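Local coordinates for ribosomal RNA small subunit methyltransferase E (Legionella pneumophila, PDB 5O95), which probably methylates the N3 position of a specific uridine in 16S ribosomal RNA, using S-adenosyl-L-methionine as the methyl donor, at residues L45-G48 against E52-A55; R8-G13 against I137-C142; G18-L23 against S56-K61; L105-I110 against C145-I150; E93-V98 against H132-I137. All coordinates share one frame; numbering follows the deposited sequence.

Contact 1: L45-G48 against E52-A55; sequences LFNG and EFTA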
# COMPACT_ATOMS: atom_id res chain seq x y z
N LEU B 45 19.55 18.85 3.60
CA LEU B 45 19.16 19.05 2.21
C LEU B 45 19.70 17.90 1.39
O LEU B 45 20.71 17.29 1.73
CB LEU B 45 19.74 20.36 1.67
CG LEU B 45 19.56 21.52 2.63
CD1 LEU B 45 20.27 22.77 2.08
CD2 LEU B 45 18.08 21.80 2.91
N PHE B 46 19.02 17.58 0.30
CA PHE B 46 19.59 16.66 -0.67
C PHE B 46 19.25 17.18 -2.06
O PHE B 46 18.27 17.91 -2.24
CB PHE B 46 19.12 15.22 -0.47
CG PHE B 46 17.63 15.05 -0.66
CD1 PHE B 46 16.76 15.40 0.36
CD2 PHE B 46 17.13 14.59 -1.87
CE1 PHE B 46 15.38 15.26 0.19
CE2 PHE B 46 15.74 14.45 -2.05
CZ PHE B 46 14.88 14.81 -1.02
N ASN B 47 20.07 16.80 -3.04
CA ASN B 47 20.09 17.50 -4.32
C ASN B 47 19.63 16.65 -5.50
O ASN B 47 19.73 17.10 -6.65
CB ASN B 47 21.48 18.12 -4.58
CG ASN B 47 22.55 17.09 -4.91
OD1 ASN B 47 22.37 15.88 -4.70
ND2 ASN B 47 23.71 17.57 -5.36
N GLY B 48 19.07 15.47 -5.24
CA GLY B 48 18.69 14.58 -6.31
C GLY B 48 19.84 13.83 -6.94
O GLY B 48 19.61 13.06 -7.87
N GLU B 52 23.86 14.50 0.52
CA GLU B 52 23.14 15.08 1.64
C GLU B 52 23.97 16.22 2.22
O GLU B 52 25.18 16.06 2.43
CB GLU B 52 22.87 14.04 2.73
CG GLU B 52 21.72 13.09 2.38
CD GLU B 52 21.43 12.10 3.48
OE1 GLU B 52 21.98 12.20 4.60
OE2 GLU B 52 20.61 11.19 3.24
N PHE B 53 23.32 17.36 2.46
CA PHE B 53 23.98 18.56 2.96
C PHE B 53 23.45 18.82 4.36
O PHE B 53 22.27 19.11 4.54
CB PHE B 53 23.71 19.73 2.02
CG PHE B 53 24.16 19.47 0.61
CD1 PHE B 53 23.33 18.80 -0.29
CD2 PHE B 53 25.42 19.91 0.19
CE1 PHE B 53 23.76 18.53 -1.58
CE2 PHE B 53 25.86 19.64 -1.10
CZ PHE B 53 25.01 18.96 -1.99
N THR B 54 24.31 18.70 5.36
CA THR B 54 23.89 19.00 6.72
C THR B 54 23.90 20.50 6.89
O THR B 54 24.91 21.15 6.61
CB THR B 54 24.84 18.33 7.72
OG1 THR B 54 24.81 16.92 7.53
CG2 THR B 54 24.40 18.64 9.16
N ALA B 55 22.77 21.06 7.31
CA ALA B 55 22.60 22.50 7.31
C ALA B 55 21.87 22.92 8.57
O ALA B 55 21.25 22.11 9.26
CB ALA B 55 21.83 22.99 6.07

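Contact 2: R8-G13 against I137-C142; sequences RIYQPG and IIIGAC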
# COMPACT_ATOMS: atom_id res chain seq x y z
N ARG B 8 14.20 16.56 6.14
CA ARG B 8 14.87 16.51 4.85
C ARG B 8 14.14 17.38 3.84
O ARG B 8 12.91 17.38 3.78
CB ARG B 8 14.90 15.08 4.30
CG ARG B 8 15.87 14.17 5.02
CD ARG B 8 15.53 12.71 4.77
NE ARG B 8 15.37 12.42 3.35
CZ ARG B 8 16.38 12.30 2.48
NH1 ARG B 8 17.66 12.43 2.89
NH2 ARG B 8 16.12 12.06 1.22
N ILE B 9 14.91 18.12 3.03
CA ILE B 9 14.37 19.08 2.07
C ILE B 9 15.15 18.93 0.77
O ILE B 9 16.38 19.03 0.77
CB ILE B 9 14.49 20.53 2.58
CG1 ILE B 9 13.74 20.74 3.91
CG2 ILE B 9 14.02 21.54 1.52
CD1 ILE B 9 12.20 20.60 3.76
N TYR B 10 14.45 18.73 -0.34
CA TYR B 10 15.11 18.64 -1.63
C TYR B 10 15.45 20.04 -2.13
O TYR B 10 14.57 20.91 -2.23
CB TYR B 10 14.13 18.02 -2.63
CG TYR B 10 14.57 18.09 -4.07
CD1 TYR B 10 15.67 17.39 -4.54
CD2 TYR B 10 13.87 18.90 -4.97
CE1 TYR B 10 16.06 17.46 -5.87
CE2 TYR B 10 14.25 18.97 -6.31
CZ TYR B 10 15.34 18.27 -6.76
OH TYR B 10 15.69 18.34 -8.08
N GLN B 11 16.74 20.27 -2.45
CA GLN B 11 17.14 21.49 -3.14
C GLN B 11 18.13 21.08 -4.22
O GLN B 11 19.18 20.49 -3.90
CB GLN B 11 17.86 22.45 -2.18
CG GLN B 11 16.97 23.16 -1.16
CD GLN B 11 16.09 24.20 -1.81
OE1 GLN B 11 16.46 25.38 -1.92
NE2 GLN B 11 14.91 23.77 -2.26
N PRO B 12 17.87 21.38 -5.49
CA PRO B 12 18.82 21.03 -6.54
C PRO B 12 20.07 21.89 -6.41
O PRO B 12 20.05 22.99 -5.84
CB PRO B 12 18.06 21.36 -7.83
CG PRO B 12 17.10 22.42 -7.42
CD PRO B 12 16.66 22.03 -6.03
N GLY B 13 21.17 21.37 -6.94
CA GLY B 13 22.41 22.13 -7.05
C GLY B 13 23.56 21.45 -6.35
O GLY B 13 23.40 20.46 -5.64
N ILE B 137 4.58 15.45 -5.29
CA ILE B 137 4.32 14.32 -4.38
C ILE B 137 5.52 13.38 -4.33
O ILE B 137 5.88 12.87 -3.26
CB ILE B 137 3.05 13.60 -4.84
CG1 ILE B 137 1.87 14.49 -4.53
CG2 ILE B 137 2.90 12.24 -4.15
CD1 ILE B 137 0.58 14.05 -5.23
N ILE B 138 6.13 13.12 -5.49
CA ILE B 138 7.31 12.26 -5.52
C ILE B 138 8.45 12.89 -4.74
O ILE B 138 9.12 12.22 -3.94
CB ILE B 138 7.70 11.97 -6.97
CG1 ILE B 138 6.61 11.12 -7.66
CG2 ILE B 138 9.07 11.36 -7.05
CD1 ILE B 138 6.81 11.05 -9.15
N ILE B 139 8.66 14.19 -4.93
CA ILE B 139 9.74 14.86 -4.19
C ILE B 139 9.48 14.78 -2.69
O ILE B 139 10.39 14.46 -1.90
CB ILE B 139 9.89 16.32 -4.67
CG1 ILE B 139 10.55 16.33 -6.04
CG2 ILE B 139 10.82 17.09 -3.72
CD1 ILE B 139 10.43 17.69 -6.79
N GLY B 140 8.23 15.04 -2.29
CA GLY B 140 7.88 14.94 -0.89
C GLY B 140 8.12 13.54 -0.34
O GLY B 140 8.58 13.38 0.79
N ALA B 141 7.82 12.52 -1.15
CA ALA B 141 8.02 11.15 -0.69
C ALA B 141 9.51 10.81 -0.57
O ALA B 141 9.91 10.06 0.33
CB ALA B 141 7.31 10.17 -1.64
N CYS B 142 10.34 11.38 -1.44
CA CYS B 142 11.78 11.19 -1.27
C CYS B 142 12.28 11.90 -0.03
O CYS B 142 13.16 11.38 0.67
CB CYS B 142 12.54 11.70 -2.50
SG CYS B 142 12.21 10.70 -3.99

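Contact 3: G18-L23 against S56-K61; sequences GQLLEL and SIERVK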
# COMPACT_ATOMS: atom_id res chain seq x y z
N GLY B 18 30.26 25.45 4.43
CA GLY B 18 30.41 26.85 4.73
C GLY B 18 29.58 27.78 3.87
O GLY B 18 29.54 28.98 4.16
N GLN B 19 28.91 27.28 2.83
CA GLN B 19 28.14 28.16 1.97
C GLN B 19 26.80 28.50 2.61
O GLN B 19 26.23 27.71 3.36
CB GLN B 19 27.91 27.52 0.60
CG GLN B 19 29.18 27.55 -0.26
CD GLN B 19 29.02 26.87 -1.61
OE1 GLN B 19 27.98 26.29 -1.91
NE2 GLN B 19 30.06 26.95 -2.43
N LEU B 20 26.31 29.69 2.29
CA LEU B 20 24.98 30.13 2.68
C LEU B 20 24.04 29.90 1.51
O LEU B 20 24.34 30.29 0.38
CB LEU B 20 24.99 31.61 3.06
CG LEU B 20 23.67 32.13 3.67
CD1 LEU B 20 23.40 31.49 5.02
CD2 LEU B 20 23.72 33.65 3.79
N LEU B 21 22.91 29.26 1.78
CA LEU B 21 21.93 28.96 0.75
C LEU B 21 20.59 29.56 1.15
O LEU B 21 20.05 29.22 2.20
CB LEU B 21 21.80 27.45 0.58
CG LEU B 21 20.69 26.99 -0.36
CD1 LEU B 21 20.95 27.49 -1.77
CD2 LEU B 21 20.59 25.47 -0.32
N GLU B 22 20.07 30.46 0.31
CA GLU B 22 18.68 30.87 0.45
C GLU B 22 17.82 29.80 -0.19
O GLU B 22 17.94 29.51 -1.39
CB GLU B 22 18.44 32.21 -0.24
CG GLU B 22 17.00 32.67 -0.08
CD GLU B 22 16.74 34.01 -0.73
OE1 GLU B 22 17.70 34.60 -1.25
OE2 GLU B 22 15.58 34.46 -0.72
N LEU B 23 16.96 29.18 0.60
CA LEU B 23 16.14 28.11 0.04
C LEU B 23 15.28 28.66 -1.08
O LEU B 23 14.93 29.84 -1.10
CB LEU B 23 15.25 27.52 1.13
CG LEU B 23 16.01 26.84 2.26
CD1 LEU B 23 14.98 26.25 3.23
CD2 LEU B 23 16.92 25.75 1.73
N SER B 56 21.97 24.20 8.87
CA SER B 56 21.21 24.78 9.96
C SER B 56 20.62 26.09 9.49
O SER B 56 21.15 26.77 8.60
CB SER B 56 22.05 24.99 11.20
OG SER B 56 23.10 25.88 10.92
N ILE B 57 19.50 26.45 10.10
CA ILE B 57 18.79 27.66 9.70
C ILE B 57 19.49 28.85 10.33
O ILE B 57 19.58 28.96 11.56
CB ILE B 57 17.31 27.59 10.11
CG1 ILE B 57 16.65 26.43 9.36
CG2 ILE B 57 16.65 28.92 9.80
CD1 ILE B 57 15.14 26.36 9.52
N GLU B 58 20.04 29.72 9.49
CA GLU B 58 20.77 30.88 9.98
C GLU B 58 19.87 32.09 10.17
O GLU B 58 20.10 32.90 11.07
CB GLU B 58 21.92 31.22 9.04
CG GLU B 58 22.94 32.17 9.64
CD GLU B 58 24.23 32.22 8.85
OE1 GLU B 58 24.41 33.19 8.08
OE2 GLU B 58 25.05 31.29 9.00
N ARG B 59 18.83 32.21 9.35
CA ARG B 59 17.97 33.38 9.40
C ARG B 59 16.66 33.05 8.71
O ARG B 59 16.65 32.41 7.65
CB ARG B 59 18.66 34.57 8.71
CG ARG B 59 17.76 35.75 8.39
CD ARG B 59 18.61 36.97 8.05
NE ARG B 59 19.85 36.60 7.36
CZ ARG B 59 20.12 36.89 6.09
NH1 ARG B 59 19.25 37.57 5.36
NH2 ARG B 59 21.28 36.50 5.56
N VAL B 60 15.55 33.46 9.33
CA VAL B 60 14.22 33.33 8.75
C VAL B 60 13.65 34.74 8.64
O VAL B 60 13.30 35.35 9.66
CB VAL B 60 13.29 32.43 9.58
CG1 VAL B 60 11.91 32.39 8.95
CG2 VAL B 60 13.86 31.04 9.70
N LYS B 61 13.58 35.27 7.42
CA LYS B 61 13.02 36.59 7.15
C LYS B 61 11.73 36.40 6.37
O LYS B 61 11.75 36.19 5.15
CB LYS B 61 14.01 37.45 6.38
CG LYS B 61 13.48 38.83 6.01
CD LYS B 61 14.53 39.70 5.35
CE LYS B 61 13.95 41.04 4.94
NZ LYS B 61 14.95 41.92 4.26

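Contact 4: L105-I110 against C145-I150; sequences LGVACI and CGRNQI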
# COMPACT_ATOMS: atom_id res chain seq x y z
N LEU B 105 8.85 2.83 -2.38
CA LEU B 105 9.29 1.50 -2.76
C LEU B 105 10.44 1.51 -3.74
O LEU B 105 10.78 0.46 -4.29
CB LEU B 105 8.11 0.66 -3.30
CG LEU B 105 7.40 -0.21 -2.27
CD1 LEU B 105 8.39 -1.26 -1.72
CD2 LEU B 105 6.88 0.62 -1.13
N GLY B 106 11.07 2.68 -3.96
CA GLY B 106 12.27 2.76 -4.76
C GLY B 106 12.09 2.71 -6.25
O GLY B 106 13.06 2.45 -6.97
N VAL B 107 10.88 2.94 -6.76
CA VAL B 107 10.67 2.88 -8.20
C VAL B 107 11.67 3.83 -8.87
O VAL B 107 11.99 4.89 -8.34
CB VAL B 107 9.21 3.25 -8.52
CG1 VAL B 107 9.00 4.77 -8.43
CG2 VAL B 107 8.78 2.71 -9.88
N ALA B 108 12.18 3.42 -10.03
CA ALA B 108 13.16 4.22 -10.75
C ALA B 108 12.51 5.20 -11.71
O ALA B 108 13.02 6.30 -11.91
CB ALA B 108 14.10 3.29 -11.53
N CYS B 109 11.37 4.82 -12.29
CA CYS B 109 10.72 5.59 -13.35
C CYS B 109 9.23 5.30 -13.30
O CYS B 109 8.84 4.16 -13.05
CB CYS B 109 11.21 5.12 -14.72
SG CYS B 109 10.86 6.29 -16.06
N ILE B 110 8.42 6.32 -13.56
CA ILE B 110 6.96 6.18 -13.55
C ILE B 110 6.42 6.82 -14.81
O ILE B 110 6.71 7.98 -15.08
CB ILE B 110 6.32 6.88 -12.33
CG1 ILE B 110 6.95 6.41 -11.03
CG2 ILE B 110 4.80 6.59 -12.32
CD1 ILE B 110 6.72 7.37 -9.88
N CYS B 145 11.19 9.41 2.77
CA CYS B 145 11.71 8.05 2.83
C CYS B 145 13.23 7.96 2.82
O CYS B 145 13.79 6.90 3.14
CB CYS B 145 11.07 7.19 1.71
SG CYS B 145 11.82 7.32 0.11
N GLY B 146 13.93 9.05 2.50
CA GLY B 146 15.38 9.04 2.52
C GLY B 146 16.05 8.88 1.18
O GLY B 146 17.28 8.91 1.12
N ARG B 147 15.30 8.73 0.08
CA ARG B 147 15.93 8.68 -1.23
C ARG B 147 16.50 10.05 -1.55
O ARG B 147 15.83 11.07 -1.37
CB ARG B 147 14.89 8.38 -2.31
CG ARG B 147 14.52 6.93 -2.31
CD ARG B 147 13.45 6.69 -3.36
NE ARG B 147 14.07 6.63 -4.68
CZ ARG B 147 13.43 6.27 -5.79
NH1 ARG B 147 12.15 5.90 -5.72
NH2 ARG B 147 14.08 6.24 -6.96
N ASN B 148 17.73 10.04 -2.06
CA ASN B 148 18.42 11.28 -2.42
C ASN B 148 18.51 11.46 -3.93
O ASN B 148 19.25 12.35 -4.41
CB ASN B 148 19.79 11.33 -1.76
CG ASN B 148 19.68 11.36 -0.26
OD1 ASN B 148 18.84 12.05 0.28
ND2 ASN B 148 20.53 10.59 0.42
N GLN B 149 17.71 10.70 -4.66
CA GLN B 149 17.58 10.78 -6.10
C GLN B 149 16.09 10.70 -6.34
O GLN B 149 15.41 9.91 -5.67
CB GLN B 149 18.27 9.59 -6.75
CG GLN B 149 18.26 9.57 -8.25
CD GLN B 149 19.14 8.46 -8.83
OE1 GLN B 149 20.13 8.04 -8.22
NE2 GLN B 149 18.77 7.99 -10.01
N ILE B 150 15.58 11.53 -7.25
CA ILE B 150 14.16 11.60 -7.55
C ILE B 150 13.84 10.64 -8.68
O ILE B 150 14.53 10.65 -9.70
CB ILE B 150 13.77 13.02 -7.99
CG1 ILE B 150 14.35 14.08 -7.04
CG2 ILE B 150 12.23 13.12 -8.14
CD1 ILE B 150 13.89 13.95 -5.61

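Contact 5: E93-V98 against H132-I137; sequences ERMEMV and HQWLNI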
# COMPACT_ATOMS: atom_id res chain seq x y z
N GLU B 93 -8.28 9.98 -6.57
CA GLU B 93 -6.90 10.35 -6.24
C GLU B 93 -6.01 9.12 -6.07
O GLU B 93 -5.00 9.16 -5.36
CB GLU B 93 -6.85 11.29 -5.04
CG GLU B 93 -7.40 12.67 -5.35
CD GLU B 93 -7.01 13.70 -4.30
OE1 GLU B 93 -6.86 13.33 -3.12
OE2 GLU B 93 -6.83 14.88 -4.67
N ARG B 94 -6.35 8.03 -6.75
CA ARG B 94 -5.55 6.81 -6.66
C ARG B 94 -4.14 7.04 -7.19
O ARG B 94 -3.16 6.51 -6.63
CB ARG B 94 -6.25 5.68 -7.41
CG ARG B 94 -7.57 5.27 -6.79
CD ARG B 94 -8.48 4.60 -7.81
NE ARG B 94 -9.69 4.05 -7.20
CZ ARG B 94 -10.76 4.77 -6.89
NH1 ARG B 94 -11.82 4.19 -6.34
NH2 ARG B 94 -10.78 6.08 -7.13
N MET B 95 -3.99 7.86 -8.23
CA MET B 95 -2.66 8.06 -8.79
C MET B 95 -1.77 8.78 -7.80
O MET B 95 -0.57 8.49 -7.71
CB MET B 95 -2.72 8.86 -10.08
CG MET B 95 -1.40 8.94 -10.82
SD MET B 95 -0.80 7.33 -11.39
CE MET B 95 -1.30 7.42 -13.11
N GLU B 96 -2.34 9.71 -7.03
CA GLU B 96 -1.53 10.44 -6.06
C GLU B 96 -0.95 9.48 -5.02
O GLU B 96 0.21 9.61 -4.61
CB GLU B 96 -2.38 11.52 -5.39
CG GLU B 96 -2.66 12.76 -6.29
CD GLU B 96 -3.59 12.54 -7.49
OE1 GLU B 96 -4.32 11.53 -7.56
OE2 GLU B 96 -3.60 13.43 -8.38
N MET B 97 -1.72 8.48 -4.63
CA MET B 97 -1.22 7.47 -3.71
C MET B 97 -0.12 6.65 -4.35
O MET B 97 0.93 6.40 -3.72
CB MET B 97 -2.40 6.58 -3.29
CG MET B 97 -2.23 5.90 -1.96
SD MET B 97 -2.53 4.16 -2.17
CE MET B 97 -1.13 3.76 -3.20
N VAL B 98 -0.30 6.26 -5.61
CA VAL B 98 0.70 5.47 -6.32
C VAL B 98 2.00 6.24 -6.46
O VAL B 98 3.08 5.68 -6.31
CB VAL B 98 0.18 5.01 -7.69
CG1 VAL B 98 1.28 4.37 -8.49
CG2 VAL B 98 -0.98 4.02 -7.51
N HIS B 132 2.69 18.46 -12.58
CA HIS B 132 3.36 19.31 -11.59
C HIS B 132 3.08 18.79 -10.18
O HIS B 132 4.01 18.63 -9.37
CB HIS B 132 2.87 20.75 -11.72
CG HIS B 132 3.54 21.71 -10.79
ND1 HIS B 132 4.77 22.28 -11.07
CD2 HIS B 132 3.17 22.20 -9.58
CE1 HIS B 132 5.13 23.06 -10.07
NE2 HIS B 132 4.17 23.03 -9.15
N GLN B 133 1.81 18.47 -9.90
CA GLN B 133 1.43 18.01 -8.57
C GLN B 133 2.04 16.66 -8.27
O GLN B 133 2.49 16.42 -7.15
CB GLN B 133 -0.09 17.93 -8.47
CG GLN B 133 -0.76 19.27 -8.58
CD GLN B 133 -2.25 19.16 -8.84
OE1 GLN B 133 -2.84 18.09 -8.69
NE2 GLN B 133 -2.86 20.27 -9.24
N TRP B 134 2.07 15.77 -9.27
CA TRP B 134 2.64 14.44 -9.07
C TRP B 134 4.14 14.50 -8.84
O TRP B 134 4.67 13.75 -8.01
CB TRP B 134 2.35 13.54 -10.26
CG TRP B 134 0.91 13.20 -10.40
CD1 TRP B 134 -0.05 13.26 -9.43
CD2 TRP B 134 0.25 12.78 -11.60
NE1 TRP B 134 -1.27 12.87 -9.94
CE2 TRP B 134 -1.11 12.58 -11.27
CE3 TRP B 134 0.68 12.53 -12.90
CZ2 TRP B 134 -2.05 12.15 -12.22
CZ3 TRP B 134 -0.26 12.11 -13.85
CH2 TRP B 134 -1.61 11.92 -13.49
N LEU B 135 4.84 15.39 -9.56
CA LEU B 135 6.27 15.57 -9.29
C LEU B 135 6.48 16.02 -7.86
O LEU B 135 7.38 15.52 -7.17
CB LEU B 135 6.93 16.57 -10.24
CG LEU B 135 8.42 16.82 -9.93
CD1 LEU B 135 9.22 15.59 -10.24
CD2 LEU B 135 8.92 18.03 -10.72
N ASN B 136 5.66 16.96 -7.39
CA ASN B 136 5.83 17.44 -6.02
C ASN B 136 5.53 16.34 -5.00
O ASN B 136 6.19 16.27 -3.96
CB ASN B 136 5.08 18.75 -5.78
CG ASN B 136 5.80 19.95 -6.40
OD1 ASN B 136 7.00 19.88 -6.66
ND2 ASN B 136 5.08 21.05 -6.61
N ILE B 137 4.58 15.45 -5.29
CA ILE B 137 4.32 14.32 -4.38
C ILE B 137 5.52 13.38 -4.33
O ILE B 137 5.88 12.87 -3.26
CB ILE B 137 3.05 13.60 -4.84
CG1 ILE B 137 1.87 14.49 -4.53
CG2 ILE B 137 2.90 12.24 -4.15
CD1 ILE B 137 0.58 14.05 -5.23
O HOH W 1 -2.61 16.06 -7.23

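Contact 1: L45-G48 against E52-A55
Leu-45 and Phe-53 form an antiparallel hydrogen-bonded pair, with CA atoms 4.9 Å apart, and Phe-46 with Glu-52 makes the next, non-hydrogen-bonded pair. In the first pair Phe-53 N gives to Leu-45 O at 2.7 Å, nearly straight at the hydrogen, and Leu-45 N gives to Phe-53 O at 2.9 Å with more bend. Leu-45 O is also approached by the CA-H of Glu-52. On the face that carries both side chains, Leu-45 CB and Phe-53 CB lie 4.0 Å apart. Leu-45 CD1 runs on to the methyl of Ala-55. These residues close a beta hairpin between strands 42-46 and 51-61, within the PUA domain of this RsmE-family protein. Past the end of the first strand, Asn-47 turns back to the edge of the Phe-53 ring. Its CG is wedged between the backbone N and the carbonyl carbon (chi1 72°), which brings CB to 3.8 Å from Phe-53 CE1; the amide plane stands 70° from the ring. The amide is tied down at both ends, OD1 by Asp-49 N inside the turn and ND2 by Gly-13 O, so the tip of the hairpin is fastened to the N-terminal part of the chain. On the other face Phe-46 CB faces Glu-52 CG at 4.4 Å, while the Phe-46 ring leads away toward the guanidinium of Arg-8, a cation-pi contact. Glu-52 extends beyond CG and places OE2 where Arg-77 forms a salt bridge with it and Asn-148 ND2, in the loop after helix 124-145, a hydrogen bond.

Contact 2: R8-G13 against I137-C142
Tyr-10 and Ile-139 meet obliquely, the isoleucine methyl CG2 lying against the base of the tyrosine. CG2 comes to 3.6 Å from Tyr-10 CB and stays close to CG and CD2, while Ile-139 CD1 continues along the same side of the ring at 4.1 Å from Tyr-10 CE2. The tyrosine ring swings out opposite its own backbone N (chi1 169°), which sets its CD2/CE2 side beside the two methyls; Pro-12 CD covers part of one ring face. One helical turn further on, the contact becomes polar. Arg-8 bends at chi3 (51°) and sends NH2 to Cys-142 O at 3.1 Å. The oxygen sits at the edge of the guanidinium, close to its plane, but the nitrogen stands above the carbonyl plane by 43°. The same guanidinium gives NE to Glu-143 O and NH2 also to Asn-148 OD1, so its rotation is fixed by several acceptors near the end of helix 124-145. Glu-143 additionally takes the backbone N-H of Tyr-10. An edge strand of the PUA-domain sheet, 8-10, thus lies beside the long helix 124-145 of the SPOUT-type methyltransferase domain, an interdomain contact of the two-domain RsmE architecture.

Contact 3: G18-L23 against S56-K61
Leu-20 reaches the other strand through its two terminal methyls, each to a different charged side chain. CD1 lies 3.6 Å from Glu-58 OE1 and 4.0 Å from Glu-58 CD; in the conformer given, Leu-20 CD2 comes to 4.1 Å from Arg-59 NH2. Both side chains cross the leucine at about a right angle, and the contacts are plain van der Waals ones on a partly open surface. With CG of Leu-20 trans to the backbone N (chi1 -173°), the isobutyl group projects across the sheet between the two tips. Glu-58 and Arg-59 both face Phe-66 in a classic beta bulge, consistent with two successive side chains flanking one leucine. In the next shell Glu-58 OE2 pairs with Arg-68 NE in a salt bridge, which holds the carboxylate next to the leucine. Arg-68 also gives NH1 to Gly-18 O, at the start of the first segment, and Leu-20 itself packs on it. Arg-59, bent at chi3, makes a cation-pi contact with the Phe-66 ring; because it is deposited in two conformers, its approach to the leucine is less certain. Strand 64-74 runs between the two partners: 20-22 is an outermost strand of the five-stranded PUA-domain sheet and bonds to 64-74, which in turn bonds to 51-61. The side chains therefore span a whole strand, while Leu-23 and Ile-57 both pack on Val-31 of helix 25-34.

Contact 4: L105-I110 against C145-I150
Arg-147 grips one carbonyl of the other segment with both terminal nitrogens. NH1 and NH2 each give to Val-107 O at 2.8 Å, end-on, with N-H...O angles of 141° and 139°; the bend follows from two donors converging on a single atom. The oxygen lies at the edge of the guanidinium, close to its plane, while CA of Gly-106 sits over one face and Gly-106 C comes to 3.2 Å from NH1. The remaining donors are also provided for: NH1 gives to Ala-103 O, NH2 forms a salt bridge with Glu-78 OE1, and NE has a partner elsewhere in the structure. The chain of Arg-147 reaches these acceptors by a bend at chi3 (78°) after an extended start. Ala-103 is part of the end of helix 94-104, which closes in a Schellman motif: Gly-106, with positive phi, is the C-prime residue, Val-107 N returns to Ser-102 O and Gly-106 N to Ala-103 O. Ala-103 O thus takes both a backbone N-H and the arginine. From the second subunit, Arg-223, which binds S-adenosyl-L-methionine in this protein, packs on Arg-147 and Cys-145. For a buried positive group whose NH1 and NH2 are held by two main-chain carbonyls and one carboxylate, the charge is probably balanced in part by Glu-78, and the C-terminal end of helix 94-104, through Ala-103 O, would probably add to the stabilisation.

Contact 5: E93-V98 against H132-I137
Glu-96 faces Trp-134 and Ile-137 across the gap between two helices, and most of its side chain finds a neighbour. CB lies 3.9 Å from the Ile-137 methyl CD1; CG comes closer to that methyl, at 3.6 Å. A bend at chi2 (69°) then turns the chain toward the indole, and CD stands at the ring edge, 3.4 Å from Trp-134 NE1. At the tip OE2 accepts the indole N-H at 2.9 Å, fairly straight at 158°. The donor arrives from above the carboxylate plane, whereas the oxygen lies near the plane of the indole. Helices 94-104 and 124-145 pack side by side against the parallel sheet of the SPOUT-type domain and run in roughly the same direction here, their local axes 34° apart and 9.8 Å at closest approach. OE2 has further partners: Lys-130 in a salt bridge and a water that also donates to Gln-133 OE1. Beside the carboxylate, Met-95 crosses the indole at about a right angle; its CG sits over the six-membered ring, 3.9 Å from the centroid, a CH-pi contact, and SD adds a more distant Met-aromatic one. Pro-112 of strand 109-114 touches both Met-95 and Trp-134.

Contacts 1 and 3 lie in the PUA-domain sheet, about 13 Å apart between centres, and share strand 51-61; contact 2 joins strand 8-10 of that sheet to helix 124-145 of the methyltransferase domain, which holds contacts 4 and 5, about 14 Å apart between centres. Along the chain contacts 1 and 3 fall between the segments of contact 2, contact 1 also between those of contact 3, and contact 4 alternates with contacts 2 and 5. Contacts 2 and 5 overlap at Ile-137, which touches across contact 5 alone. Asn-148 bonds to Arg-8 and Glu-52, so contacts 1, 2 and 4 meet at the domain junction. Contact 3 is farthest out, about 30 Å from contact 5 between centres.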